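Local atomic coordinates of CENP-V/GFA domain-containing protein (Rhodobacter sphaeroides 2.4.1, PDB entry 3FAC), a protein that probably binds zinc and may act as a carbon-sulfur lyase, like its relatives in the glutathione-dependent formaldehyde-activating (Gfa) family, though its own function is not established. Residues C5-V10 / W68-C73; E11-L16 / R47-A52; A38-L43 / H79-N84; G74-H79 / G89-I94. All blocks are in the same frame, centred on the assembly; numbering follows the deposited sequence.

Contact 1 (C5-V10 / W68-C73); sequences CHCGAV and WFCRTC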
loop_
_atom_site.group_PDB
_atom_site.type_symbol
_atom_site.label_atom_id
_atom_site.label_comp_id
_atom_site.label_asym_id
_atom_site.label_seq_id
_atom_site.Cartn_x
_atom_site.Cartn_y
_atom_site.Cartn_z
ATOM N N CYS A 5 2.333 3.925 -9.281
ATOM C CA CYS A 5 2.977 2.647 -9.550
ATOM C C CYS A 5 4.113 2.930 -10.531
ATOM O O CYS A 5 4.306 4.073 -10.950
ATOM C CB CYS A 5 1.984 1.641 -10.148
ATOM S SG CYS A 5 1.434 1.969 -11.850
ATOM N N HIS A 6 4.867 1.904 -10.901
ATOM C CA HIS A 6 5.975 2.113 -11.819
ATOM C C HIS A 6 5.498 2.483 -13.218
ATOM O O HIS A 6 5.917 3.504 -13.761
ATOM C CB HIS A 6 6.860 0.878 -11.891
ATOM C CG HIS A 6 8.134 1.116 -12.630
ATOM N ND1 HIS A 6 9.082 2.015 -12.193
ATOM C CD2 HIS A 6 8.592 0.622 -13.802
ATOM C CE1 HIS A 6 10.073 2.065 -13.065
ATOM N NE2 HIS A 6 9.800 1.229 -14.051
ATOM N N CYS A 7 4.633 1.650 -13.797
ATOM C CA CYS A 7 4.071 1.902 -15.129
ATOM C C CYS A 7 3.570 3.339 -15.208
ATOM O O CYS A 7 3.562 3.952 -16.281
ATOM C CB CYS A 7 2.894 0.945 -15.412
ATOM S SG CYS A 7 1.809 0.592 -13.965
ATOM N N GLY A 8 3.157 3.869 -14.060
ATOM C CA GLY A 8 2.643 5.224 -14.007
ATOM C C GLY A 8 1.159 5.239 -14.321
ATOM O O GLY A 8 0.526 6.295 -14.349
ATOM N N ALA A 9 0.606 4.053 -14.555
ATOM C CA ALA A 9 -0.811 3.907 -14.869
ATOM C C ALA A 9 -1.701 4.280 -13.686
ATOM O O ALA A 9 -2.789 4.822 -13.863
ATOM C CB ALA A 9 -1.104 2.464 -15.298
ATOM N N VAL A 10 -1.231 3.993 -12.478
ATOM C CA VAL A 10 -2.017 4.273 -11.283
ATOM C C VAL A 10 -1.465 5.420 -10.435
ATOM O O VAL A 10 -0.260 5.506 -10.192
ATOM C CB VAL A 10 -2.104 3.018 -10.388
ATOM C CG1 VAL A 10 -3.196 3.192 -9.358
ATOM C CG2 VAL A 10 -2.349 1.780 -11.234
ATOM N N TRP A 68 -4.691 -4.452 -3.659
ATOM C CA TRP A 68 -4.715 -3.982 -5.040
ATOM C C TRP A 68 -3.303 -3.868 -5.591
ATOM O O TRP A 68 -2.363 -3.565 -4.856
ATOM C CB TRP A 68 -5.385 -2.613 -5.151
ATOM C CG TRP A 68 -6.654 -2.484 -4.386
ATOM C CD1 TRP A 68 -6.783 -2.184 -3.062
ATOM C CD2 TRP A 68 -7.980 -2.669 -4.888
ATOM N NE1 TRP A 68 -8.108 -2.170 -2.706
ATOM C CE2 TRP A 68 -8.866 -2.468 -3.809
ATOM C CE3 TRP A 68 -8.507 -2.989 -6.146
ATOM C CZ2 TRP A 68 -10.257 -2.576 -3.947
ATOM C CZ3 TRP A 68 -9.895 -3.097 -6.286
ATOM C CH2 TRP A 68 -10.751 -2.891 -5.191
ATOM N N PHE A 69 -3.158 -4.121 -6.888
ATOM C CA PHE A 69 -1.863 -4.016 -7.547
ATOM C C PHE A 69 -2.074 -3.700 -9.021
ATOM O O PHE A 69 -3.051 -4.139 -9.628
ATOM C CB PHE A 69 -1.052 -5.308 -7.364
ATOM C CG PHE A 69 -1.553 -6.476 -8.169
ATOM C CD1 PHE A 69 -1.247 -6.593 -9.524
ATOM C CD2 PHE A 69 -2.308 -7.477 -7.567
ATOM C CE1 PHE A 69 -1.680 -7.686 -10.265
ATOM C CE2 PHE A 69 -2.749 -8.577 -8.302
ATOM C CZ PHE A 69 -2.433 -8.681 -9.655
ATOM N N CYS A 70 -1.166 -2.911 -9.583
ATOM C CA CYS A 70 -1.236 -2.516 -10.984
ATOM C C CYS A 70 -1.077 -3.723 -11.911
ATOM O O CYS A 70 -0.099 -4.453 -11.816
ATOM C CB CYS A 70 -0.145 -1.485 -11.267
ATOM S SG CYS A 70 -0.105 -0.903 -12.966
ATOM N N ARG A 71 -2.033 -3.924 -12.813
ATOM C CA ARG A 71 -1.991 -5.066 -13.733
ATOM C C ARG A 71 -0.848 -5.003 -14.744
ATOM O O ARG A 71 -0.469 -6.022 -15.322
ATOM C CB ARG A 71 -3.323 -5.190 -14.489
ATOM C CG ARG A 71 -3.583 -4.053 -15.466
ATOM C CD ARG A 71 -5.044 -3.979 -15.905
ATOM N NE ARG A 71 -5.455 -5.133 -16.699
ATOM C CZ ARG A 71 -5.036 -5.391 -17.937
ATOM N NH1 ARG A 71 -4.181 -4.573 -18.542
ATOM N NH2 ARG A 71 -5.471 -6.473 -18.571
ATOM N N THR A 72 -0.293 -3.813 -14.952
ATOM C CA THR A 72 0.783 -3.642 -15.920
ATOM C C THR A 72 2.177 -3.859 -15.342
ATOM O O THR A 72 2.923 -4.712 -15.827
ATOM C CB THR A 72 0.725 -2.241 -16.570
ATOM O OG1 THR A 72 -0.573 -2.036 -17.134
ATOM C CG2 THR A 72 1.754 -2.118 -17.679
ATOM N N CYS A 73 2.532 -3.087 -14.318
ATOM C CA CYS A 73 3.848 -3.211 -13.711
ATOM C C CYS A 73 3.859 -4.155 -12.505
ATOM O O CYS A 73 4.918 -4.480 -11.960
ATOM C CB CYS A 73 4.379 -1.823 -13.325
ATOM S SG CYS A 73 3.250 -0.806 -12.346
#

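Contact 2 (E11-L16 / R47-A52); sequences EIEVEL and RVVRGA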
loop_
_atom_site.group_PDB
_atom_site.type_symbol
_atom_site.label_atom_id
_atom_site.label_comp_id
_atom_site.label_asym_id
_atom_site.label_seq_id
_atom_site.Cartn_x
_atom_site.Cartn_y
_atom_site.Cartn_z
ATOM N N GLU A 11 -2.354 6.305 -9.994
ATOM C CA GLU A 11 -1.956 7.412 -9.135
ATOM C C GLU A 11 -2.958 7.613 -8.012
ATOM O O GLU A 11 -4.154 7.766 -8.252
ATOM C CB GLU A 11 -1.828 8.727 -9.908
ATOM C CG GLU A 11 -1.393 9.874 -8.991
ATOM C CD GLU A 11 -1.168 11.187 -9.714
ATOM O OE1 GLU A 11 -0.428 11.195 -10.722
ATOM O OE2 GLU A 11 -1.716 12.217 -9.261
ATOM N N ILE A 12 -2.466 7.613 -6.782
ATOM C CA ILE A 12 -3.333 7.819 -5.638
ATOM C C ILE A 12 -3.013 9.154 -4.973
ATOM O O ILE A 12 -2.011 9.800 -5.292
ATOM C CB ILE A 12 -3.179 6.687 -4.601
ATOM C CG1 ILE A 12 -1.730 6.604 -4.122
ATOM C CG2 ILE A 12 -3.607 5.362 -5.209
ATOM C CD1 ILE A 12 -1.522 5.633 -2.977
ATOM N N GLU A 13 -3.886 9.560 -4.060
ATOM C CA GLU A 13 -3.737 10.802 -3.310
ATOM C C GLU A 13 -4.046 10.383 -1.879
ATOM O O GLU A 13 -5.210 10.209 -1.521
ATOM C CB GLU A 13 -4.763 11.827 -3.801
ATOM C CG GLU A 13 -4.303 13.275 -3.753
ATOM C CD GLU A 13 -4.289 13.854 -2.355
ATOM O OE1 GLU A 13 -3.602 13.289 -1.476
ATOM O OE2 GLU A 13 -4.966 14.884 -2.139
ATOM N N VAL A 14 -3.012 10.206 -1.060
ATOM C CA VAL A 14 -3.232 9.754 0.312
ATOM C C VAL A 14 -2.566 10.560 1.423
ATOM O O VAL A 14 -1.477 11.106 1.255
ATOM C CB VAL A 14 -2.806 8.268 0.462
ATOM C CG1 VAL A 14 -1.330 8.115 0.158
ATOM C CG2 VAL A 14 -3.116 7.771 1.858
ATOM N N GLU A 15 -3.248 10.626 2.563
ATOM C CA GLU A 15 -2.753 11.324 3.742
ATOM C C GLU A 15 -2.463 10.253 4.784
ATOM O O GLU A 15 -3.369 9.527 5.198
ATOM C CB GLU A 15 -3.810 12.286 4.287
ATOM C CG GLU A 15 -4.216 13.399 3.334
ATOM C CD GLU A 15 -3.059 14.309 2.965
ATOM O OE1 GLU A 15 -2.358 14.776 3.889
ATOM O OE2 GLU A 15 -2.854 14.561 1.755
ATOM N N LEU A 16 -1.205 10.147 5.200
ATOM C CA LEU A 16 -0.817 9.145 6.185
ATOM C C LEU A 16 -1.324 9.480 7.575
ATOM O O LEU A 16 -1.231 10.620 8.021
ATOM C CB LEU A 16 0.705 9.002 6.229
ATOM C CG LEU A 16 1.392 8.653 4.909
ATOM C CD1 LEU A 16 2.892 8.570 5.140
ATOM C CD2 LEU A 16 0.848 7.336 4.370
ATOM N N ARG A 47 -7.493 8.484 -1.934
ATOM C CA ARG A 47 -8.281 8.699 -3.135
ATOM C C ARG A 47 -7.513 8.269 -4.390
ATOM O O ARG A 47 -6.395 8.721 -4.627
ATOM C CB ARG A 47 -8.657 10.181 -3.232
ATOM C CG ARG A 47 -9.691 10.496 -4.297
ATOM C CD ARG A 47 -10.082 11.977 -4.322
ATOM N NE ARG A 47 -9.151 12.812 -5.081
ATOM C CZ ARG A 47 -8.106 13.452 -4.563
ATOM N NH1 ARG A 47 -7.837 13.360 -3.266
ATOM N NH2 ARG A 47 -7.332 14.197 -5.346
ATOM N N VAL A 48 -8.117 7.389 -5.183
ATOM C CA VAL A 48 -7.502 6.910 -6.418
ATOM C C VAL A 48 -7.666 7.979 -7.498
ATOM O O VAL A 48 -8.760 8.195 -8.015
ATOM C CB VAL A 48 -8.163 5.594 -6.887
ATOM C CG1 VAL A 48 -7.614 5.181 -8.247
ATOM C CG2 VAL A 48 -7.907 4.502 -5.862
ATOM N N VAL A 49 -6.565 8.644 -7.833
ATOM C CA VAL A 49 -6.568 9.714 -8.825
ATOM C C VAL A 49 -6.798 9.221 -10.252
ATOM O O VAL A 49 -7.650 9.753 -10.970
ATOM C CB VAL A 49 -5.245 10.506 -8.763
ATOM C CG1 VAL A 49 -5.280 11.665 -9.741
ATOM C CG2 VAL A 49 -5.025 11.019 -7.349
ATOM N N ARG A 50 -6.035 8.214 -10.665
ATOM C CA ARG A 50 -6.177 7.655 -12.002
ATOM C C ARG A 50 -5.696 6.208 -12.042
ATOM O O ARG A 50 -4.896 5.782 -11.206
ATOM C CB ARG A 50 -5.381 8.480 -13.021
ATOM C CG ARG A 50 -3.872 8.352 -12.891
ATOM C CD ARG A 50 -3.162 8.656 -14.212
ATOM N NE ARG A 50 -1.718 8.464 -14.100
ATOM C CZ ARG A 50 -0.921 9.238 -13.371
ATOM N NH1 ARG A 50 -1.426 10.260 -12.700
ATOM N NH2 ARG A 50 0.376 8.978 -13.299
ATOM N N GLY A 51 -6.190 5.457 -13.021
ATOM C CA GLY A 51 -5.788 4.073 -13.169
ATOM C C GLY A 51 -6.653 3.081 -12.424
ATOM O O GLY A 51 -6.280 1.920 -12.280
ATOM N N ALA A 52 -7.809 3.525 -11.946
ATOM C CA ALA A 52 -8.709 2.634 -11.220
ATOM C C ALA A 52 -9.037 1.389 -12.046
ATOM O O ALA A 52 -9.226 0.307 -11.499
ATOM C CB ALA A 52 -9.990 3.372 -10.854
#

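Contact 3 (A38-L43 / H79-N84); sequences AATARL and HQRRSN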
loop_
_atom_site.group_PDB
_atom_site.type_symbol
_atom_site.label_atom_id
_atom_site.label_comp_id
_atom_site.label_asym_id
_atom_site.label_seq_id
_atom_site.Cartn_x
_atom_site.Cartn_y
_atom_site.Cartn_z
ATOM N N ALA A 38 4.722 -0.929 4.594
ATOM C CA ALA A 38 3.481 -0.168 4.599
ATOM C C ALA A 38 3.355 0.865 5.718
ATOM O O ALA A 38 4.117 0.860 6.687
ATOM C CB ALA A 38 2.295 -1.125 4.646
ATOM N N ALA A 39 2.379 1.753 5.549
ATOM C CA ALA A 39 2.063 2.812 6.503
ATOM C C ALA A 39 0.545 2.969 6.451
ATOM O O ALA A 39 -0.050 2.857 5.382
ATOM C CB ALA A 39 2.743 4.107 6.100
ATOM N N THR A 40 -0.078 3.227 7.595
ATOM C CA THR A 40 -1.533 3.352 7.667
ATOM C C THR A 40 -2.126 4.638 7.081
ATOM O O THR A 40 -1.420 5.618 6.858
ATOM C CB THR A 40 -2.015 3.210 9.132
ATOM O OG1 THR A 40 -1.568 1.956 9.659
ATOM C CG2 THR A 40 -3.532 3.258 9.212
ATOM N N ALA A 41 -3.435 4.608 6.829
ATOM C CA ALA A 41 -4.171 5.750 6.293
ATOM C C ALA A 41 -5.682 5.524 6.425
ATOM O O ALA A 41 -6.197 4.486 6.018
ATOM C CB ALA A 41 -3.803 5.971 4.834
ATOM N N ARG A 42 -6.387 6.496 7.001
ATOM C CA ARG A 42 -7.835 6.389 7.171
ATOM C C ARG A 42 -8.506 6.216 5.811
ATOM O O ARG A 42 -8.006 6.714 4.801
ATOM C CB ARG A 42 -8.392 7.649 7.841
ATOM C CG ARG A 42 -7.785 7.988 9.193
ATOM C CD ARG A 42 -8.302 9.334 9.686
ATOM N NE ARG A 42 -7.690 9.748 10.946
ATOM C CZ ARG A 42 -7.907 9.157 12.119
ATOM N NH1 ARG A 42 -8.728 8.118 12.202
ATOM N NH2 ARG A 42 -7.300 9.607 13.212
ATOM N N LEU A 43 -9.639 5.517 5.789
ATOM C CA LEU A 43 -10.380 5.293 4.549
ATOM C C LEU A 43 -10.667 6.599 3.825
ATOM O O LEU A 43 -10.555 6.680 2.600
ATOM C CB LEU A 43 -11.715 4.599 4.832
ATOM C CG LEU A 43 -11.743 3.113 5.184
ATOM C CD1 LEU A 43 -13.191 2.675 5.371
ATOM C CD2 LEU A 43 -11.082 2.302 4.077
ATOM N N HIS A 79 -3.819 -1.442 0.159
ATOM C CA HIS A 79 -4.751 -2.504 0.517
ATOM C C HIS A 79 -5.573 -2.127 1.741
ATOM O O HIS A 79 -5.157 -1.301 2.551
ATOM C CB HIS A 79 -4.007 -3.811 0.806
ATOM C CG HIS A 79 -3.206 -3.784 2.070
ATOM N ND1 HIS A 79 -1.989 -3.145 2.168
ATOM C CD2 HIS A 79 -3.453 -4.314 3.292
ATOM C CE1 HIS A 79 -1.519 -3.286 3.395
ATOM N NE2 HIS A 79 -2.389 -3.991 4.097
ATOM N N GLN A 80 -6.744 -2.737 1.869
ATOM C CA GLN A 80 -7.614 -2.479 3.005
ATOM C C GLN A 80 -7.344 -3.543 4.060
ATOM O O GLN A 80 -7.829 -4.669 3.953
ATOM C CB GLN A 80 -9.082 -2.526 2.578
ATOM C CG GLN A 80 -10.063 -2.270 3.712
ATOM C CD GLN A 80 -11.509 -2.336 3.260
ATOM O OE1 GLN A 80 -11.940 -1.560 2.405
ATOM N NE2 GLN A 80 -12.266 -3.269 3.832
ATOM N N ARG A 81 -6.559 -3.175 5.069
ATOM C CA ARG A 81 -6.199 -4.076 6.157
ATOM C C ARG A 81 -7.336 -4.999 6.580
ATOM O O ARG A 81 -8.519 -4.666 6.440
ATOM C CB ARG A 81 -5.735 -3.279 7.376
ATOM C CG ARG A 81 -4.458 -2.490 7.169
ATOM C CD ARG A 81 -3.978 -1.891 8.484
ATOM N NE ARG A 81 -2.724 -1.158 8.333
ATOM C CZ ARG A 81 -1.583 -1.700 7.912
ATOM N NH1 ARG A 81 -1.529 -2.988 7.594
ATOM N NH2 ARG A 81 -0.492 -0.950 7.813
ATOM N N ARG A 82 -6.973 -6.166 7.100
ATOM C CA ARG A 82 -7.957 -7.145 7.545
ATOM C C ARG A 82 -8.199 -7.041 9.047
ATOM O O ARG A 82 -9.179 -7.574 9.566
ATOM C CB ARG A 82 -7.505 -8.561 7.182
ATOM C CG ARG A 82 -8.232 -9.660 7.942
ATOM C CD ARG A 82 -7.892 -11.066 7.477
ATOM N NE ARG A 82 -8.338 -12.080 8.429
ATOM C CZ ARG A 82 -7.668 -12.424 9.520
ATOM N NH1 ARG A 82 -6.514 -11.836 9.805
ATOM N NH2 ARG A 82 -8.150 -13.356 10.330
ATOM N N SER A 83 -7.297 -6.352 9.740
ATOM C CA SER A 83 -7.484 -6.053 11.155
ATOM C C SER A 83 -8.376 -4.831 11.347
ATOM O O SER A 83 -9.181 -4.778 12.277
ATOM C CB SER A 83 -6.133 -5.831 11.838
ATOM O OG SER A 83 -5.583 -4.574 11.484
ATOM N N ASN A 84 -8.225 -3.850 10.463
ATOM C CA ASN A 84 -9.021 -2.631 10.530
ATOM C C ASN A 84 -9.610 -2.253 9.174
ATOM O O ASN A 84 -8.921 -1.695 8.321
ATOM C CB ASN A 84 -8.184 -1.474 11.080
ATOM C CG ASN A 84 -9.034 -0.382 11.698
ATOM O OD1 ASN A 84 -10.164 -0.142 11.272
ATOM N ND2 ASN A 84 -8.495 0.287 12.711
#

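Contact 4 (G74-H79 / G89-I94); sequences GIYTHH and GVNVAI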
loop_
_atom_site.group_PDB
_atom_site.type_symbol
_atom_site.label_atom_id
_atom_site.label_comp_id
_atom_site.label_asym_id
_atom_site.label_seq_id
_atom_site.Cartn_x
_atom_site.Cartn_y
_atom_site.Cartn_z
ATOM N N GLY A 74 2.677 -4.596 -12.093
ATOM C CA GLY A 74 2.577 -5.512 -10.970
ATOM C C GLY A 74 2.899 -4.910 -9.616
ATOM O O GLY A 74 2.981 -5.633 -8.624
ATOM N N ILE A 75 3.068 -3.590 -9.561
ATOM C CA ILE A 75 3.399 -2.919 -8.307
ATOM C C ILE A 75 2.233 -2.764 -7.333
ATOM O O ILE A 75 1.181 -2.224 -7.672
ATOM C CB ILE A 75 3.996 -1.521 -8.566
ATOM C CG1 ILE A 75 5.300 -1.651 -9.361
ATOM C CG2 ILE A 75 4.219 -0.794 -7.242
ATOM C CD1 ILE A 75 6.358 -2.525 -8.684
ATOM N N TYR A 76 2.440 -3.243 -6.115
ATOM C CA TYR A 76 1.438 -3.155 -5.059
ATOM C C TYR A 76 1.287 -1.701 -4.598
ATOM O O TYR A 76 2.234 -1.105 -4.088
ATOM C CB TYR A 76 1.873 -4.048 -3.888
ATOM C CG TYR A 76 1.490 -3.556 -2.510
ATOM C CD1 TYR A 76 0.150 -3.467 -2.120
ATOM C CD2 TYR A 76 2.473 -3.231 -1.574
ATOM C CE1 TYR A 76 -0.198 -3.071 -0.826
ATOM C CE2 TYR A 76 2.140 -2.836 -0.281
ATOM C CZ TYR A 76 0.804 -2.761 0.089
ATOM O OH TYR A 76 0.476 -2.399 1.379
ATOM N N THR A 77 0.096 -1.140 -4.778
ATOM C CA THR A 77 -0.167 0.241 -4.381
ATOM C C THR A 77 -0.639 0.358 -2.933
ATOM O O THR A 77 0.042 0.950 -2.091
ATOM C CB THR A 77 -1.244 0.899 -5.287
ATOM O OG1 THR A 77 -2.421 0.083 -5.300
ATOM C CG2 THR A 77 -0.733 1.063 -6.710
ATOM N N HIS A 78 -1.809 -0.206 -2.650
ATOM C CA HIS A 78 -2.391 -0.146 -1.313
ATOM C C HIS A 78 -3.339 -1.318 -1.075
ATOM O O HIS A 78 -3.635 -2.084 -1.991
ATOM C CB HIS A 78 -3.173 1.157 -1.147
ATOM C CG HIS A 78 -4.369 1.255 -2.045
ATOM N ND1 HIS A 78 -4.268 1.290 -3.419
ATOM C CD2 HIS A 78 -5.693 1.291 -1.765
ATOM C CE1 HIS A 78 -5.477 1.344 -3.947
ATOM N NE2 HIS A 78 -6.361 1.345 -2.964
ATOM N N HIS A 79 -3.819 -1.442 0.159
ATOM C CA HIS A 79 -4.751 -2.504 0.517
ATOM C C HIS A 79 -5.573 -2.127 1.741
ATOM O O HIS A 79 -5.157 -1.301 2.551
ATOM C CB HIS A 79 -4.007 -3.811 0.806
ATOM C CG HIS A 79 -3.206 -3.784 2.070
ATOM N ND1 HIS A 79 -1.989 -3.145 2.168
ATOM C CD2 HIS A 79 -3.453 -4.314 3.292
ATOM C CE1 HIS A 79 -1.519 -3.286 3.395
ATOM N NE2 HIS A 79 -2.389 -3.991 4.097
ATOM N N GLY A 89 -3.355 0.104 3.804
ATOM C CA GLY A 89 -1.938 -0.134 3.966
ATOM C C GLY A 89 -1.350 0.355 2.662
ATOM O O GLY A 89 -1.698 -0.160 1.602
ATOM N N VAL A 90 -0.477 1.355 2.722
ATOM C CA VAL A 90 0.113 1.910 1.510
ATOM C C VAL A 90 1.579 1.551 1.319
ATOM O O VAL A 90 2.350 1.494 2.279
ATOM C CB VAL A 90 -0.008 3.452 1.491
ATOM C CG1 VAL A 90 0.555 4.009 0.188
ATOM C CG2 VAL A 90 -1.453 3.860 1.649
ATOM N N ASN A 91 1.953 1.312 0.067
ATOM C CA ASN A 91 3.327 0.983 -0.291
ATOM C C ASN A 91 4.137 2.290 -0.217
ATOM O O ASN A 91 3.998 3.160 -1.081
ATOM C CB ASN A 91 3.360 0.430 -1.719
ATOM C CG ASN A 91 4.677 -0.242 -2.065
ATOM O OD1 ASN A 91 5.747 0.193 -1.644
ATOM N ND2 ASN A 91 4.602 -1.304 -2.857
ATOM N N VAL A 92 4.974 2.425 0.810
ATOM C CA VAL A 92 5.783 3.634 0.984
ATOM C C VAL A 92 6.651 3.959 -0.237
ATOM O O VAL A 92 6.898 5.125 -0.539
ATOM C CB VAL A 92 6.724 3.526 2.228
ATOM C CG1 VAL A 92 5.919 3.175 3.474
ATOM C CG2 VAL A 92 7.812 2.491 1.982
ATOM N N ALA A 93 7.103 2.926 -0.939
ATOM C CA ALA A 93 7.954 3.117 -2.102
ATOM C C ALA A 93 7.268 3.791 -3.287
ATOM O O ALA A 93 7.939 4.279 -4.193
ATOM C CB ALA A 93 8.543 1.787 -2.532
ATOM N N ILE A 94 5.942 3.817 -3.305
ATOM C CA ILE A 94 5.261 4.476 -4.416
ATOM C C ILE A 94 5.072 5.970 -4.122
ATOM O O ILE A 94 4.819 6.765 -5.029
ATOM C CB ILE A 94 3.868 3.839 -4.731
ATOM C CG1 ILE A 94 2.875 4.122 -3.603
ATOM C CG2 ILE A 94 4.016 2.341 -4.944
ATOM C CD1 ILE A 94 1.435 3.807 -3.981
#

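Contact 1 (C5-V10 / W68-C73)
Four cysteine sulfurs converge here, two from the Cys5-His6-Cys7 loop and two from the Cys70-Arg71-Thr72-Cys73 turn, and Cys7 is the one to follow. Its CB points to the other segment and runs alongside the turn, 4.0 Å from Thr72 CG2 and 3.5 Å from Cys73 SG. Its sulfur then turns into the crowded position between the backbone N and the carbonyl carbon (chi1 38°), which carries it into the middle of the cluster. There Cys7 SG lies 2.6 Å from both Cys73 SG and Cys70 SG, the latter too close in the model. Disulfides of Cys7 with Cys5 and with Cys73 have both been seen in this protein; the Cys7-Cys73 spacing is long for a disulfide, and one sulfur cannot make both at once, so the Cys7 and Cys70 sulfur positions deserve caution. Cys5 SG completes the group, 3.4 Å from Cys73 SG. Cys70 SG, anti to its backbone N, comes up from the strand end and weakly accepts the N-H groups of Thr72 and Cys73 in a way that recalls the first cysteine of a zinc knuckle, though the sulfur's place is not certain. Val10 CG2 packs 3.9 Å from the same sulfur. A C-x-C pair facing a C-x-x-C pair is consistent with a zinc site of the Gfa type, although no metal is modelled among the four sulfurs. Thr72 OG1 turns to Asn54. The loop between strands 2-4 and 11-14 meets the end of strand 66-70 just before the chain turns into strand 76-80, with Val10 resting on Leu55 of strand 55-58.

Contact 2 (E11-L16 / R47-A52)
Strands 11-14 and 47-50 run antiparallel, their axes 147° apart and 4.3 Å at closest approach, with the register slipping by one residue because Val49 and Arg50 both face Glu11. The carbonyl of Glu11 accepts Arg50 N at 3.1 Å, in its plane and on a lone pair, and takes a second, weak bond from Val49 N. Glu11 stretches out anti to its backbone N, its carboxylate beside Val49 CG1. Arg50 leaves through the crowded position (chi1 70°) and crosses it obliquely, laying one guanidinium face over Glu11 CB. Arg50 NH1 meets Glu11 OE1 at 2.4 Å, a salt bridge approached from above the carboxylate plane, though so short a spacing probably reflects the limits of the model. Glu13 and Arg47 lie side by side farther along; Glu13 OE2 reaches the guanidinium edge in plane, but at 3.4 Å from Arg47 NH1 the bridge is weak. An alanine in place of Glu11 would remove the carboxylate and probably leave Arg50 less firmly placed, although its bond to Gly8 O would remain. On the other face, Ile12 turns its end away to pack on Ile94. This is a classic beta bulge at the edge of a small antiparallel sheet.

Contact 3 (A38-L43 / H79-N84)
Within the five-stranded antiparallel sheet, strands 38-42 and 76-80 are next-nearest neighbours, with strand 87-91 running between them, and this contact bridges that middle strand mainly through side chains, with no hydrogen bond across. The backbones are accordingly far apart, with Thr40 CA and Arg81 CA separated by 8.9 Å. Arg81, just past the end of strand 76-80, does most of the reaching. Its CB already points to the other segment, CG lies anti to the carbonyl carbon (chi1 -65°), and the chain stays extended as far as NE before the guanidinium turns at its last torsion (chi4 -60°). Thr40 crosses this side chain at about a right angle. Its OG1, anti to its own carbonyl carbon, sits at the guanidinium edge near the plane, facing both NE and NH2 of Arg81 at 3.6 Å, a loose polar approach. Arg81 NH2 also comes within 4.2 Å of Ala38 CB, so the small alanine and the threonine, two residues apart on one strand, both border the charged group. Arg81 has a further, long and weak ion pair with Glu87 on the middle strand, where Thr40 also touches. At the other end, Leu43 brings CD2 to 4.3 Å from Gln80 OE1, a slight brush of tips; Leu43 packs on Tyr88 as well. Next-nearest strands are thus joined by side chains across strand 87-91 in the beta-tent fold of the Gfa family.

Contact 4 (G74-H79 / G89-I94)
Gly89 O is the best-held polar atom, gripped by one hydrogen bond, from His79 N at 2.9 Å in the carbonyl plane, and one CA-H...O contact, from His78 CA; Tyr76 OH and His79 ND1 also stand near, each at 3.1 Å. Gly89 N pairs in return with His79 O, completing a hydrogen-bonded antiparallel pair. The glycine matters, because the His79 imidazole swings back through the crowded position (chi1 70°) and its CE1 lies 3.2 Å from Gly89 CA, where a side chain would collide. Next along, Asn91 spans the strands twice. Its backbone N binds Thr77 O almost straight (165°), while its side chain, anti to the backbone N, sends ND2 to Tyr76 O at 2.7 Å in the carbonyl plane, with its amide crossing the Tyr76 ring obliquely. Asn91 OD1 accepts Ala93 N on a lone pair, forming an Asx turn. A leucine in place of Asn91 would lose both amide bonds and would probably loosen the turn and leave Tyr76 O poorly satisfied. Beyond it, Ile75 CG2 and Ile94 CG2 pack at 3.9 Å. Tyr76 OH and His79 ND1 are hydrogen-bonded at 2.7 Å, and either could be the donor; with Arg34 in a cation-pi contact with the tyrosine ring, the nearby positive charge may polarise the hydroxyl somewhat, though burial would work against its ionisation.

From the N terminus, the loop after strand 2-4 waits for its partner at the end of strand 66-70, so contact 1 closes a long loop that wholly contains contact 2, the pairing of strands 11-14 and 46-50. Contact 3 starts between the two halves of contact 2 and ends beyond contact 1, crossing both. Contact 4 opens once contacts 1 and 2 are closed; it crosses contact 3 and shares His79 with it. Contacts 3 and 4 both belong to the five-stranded sheet, to which contact 1 ties the N-terminal loop. Contact 2 holds the smaller sheet, which packs on the larger through Val14 against Ala41 and Val90.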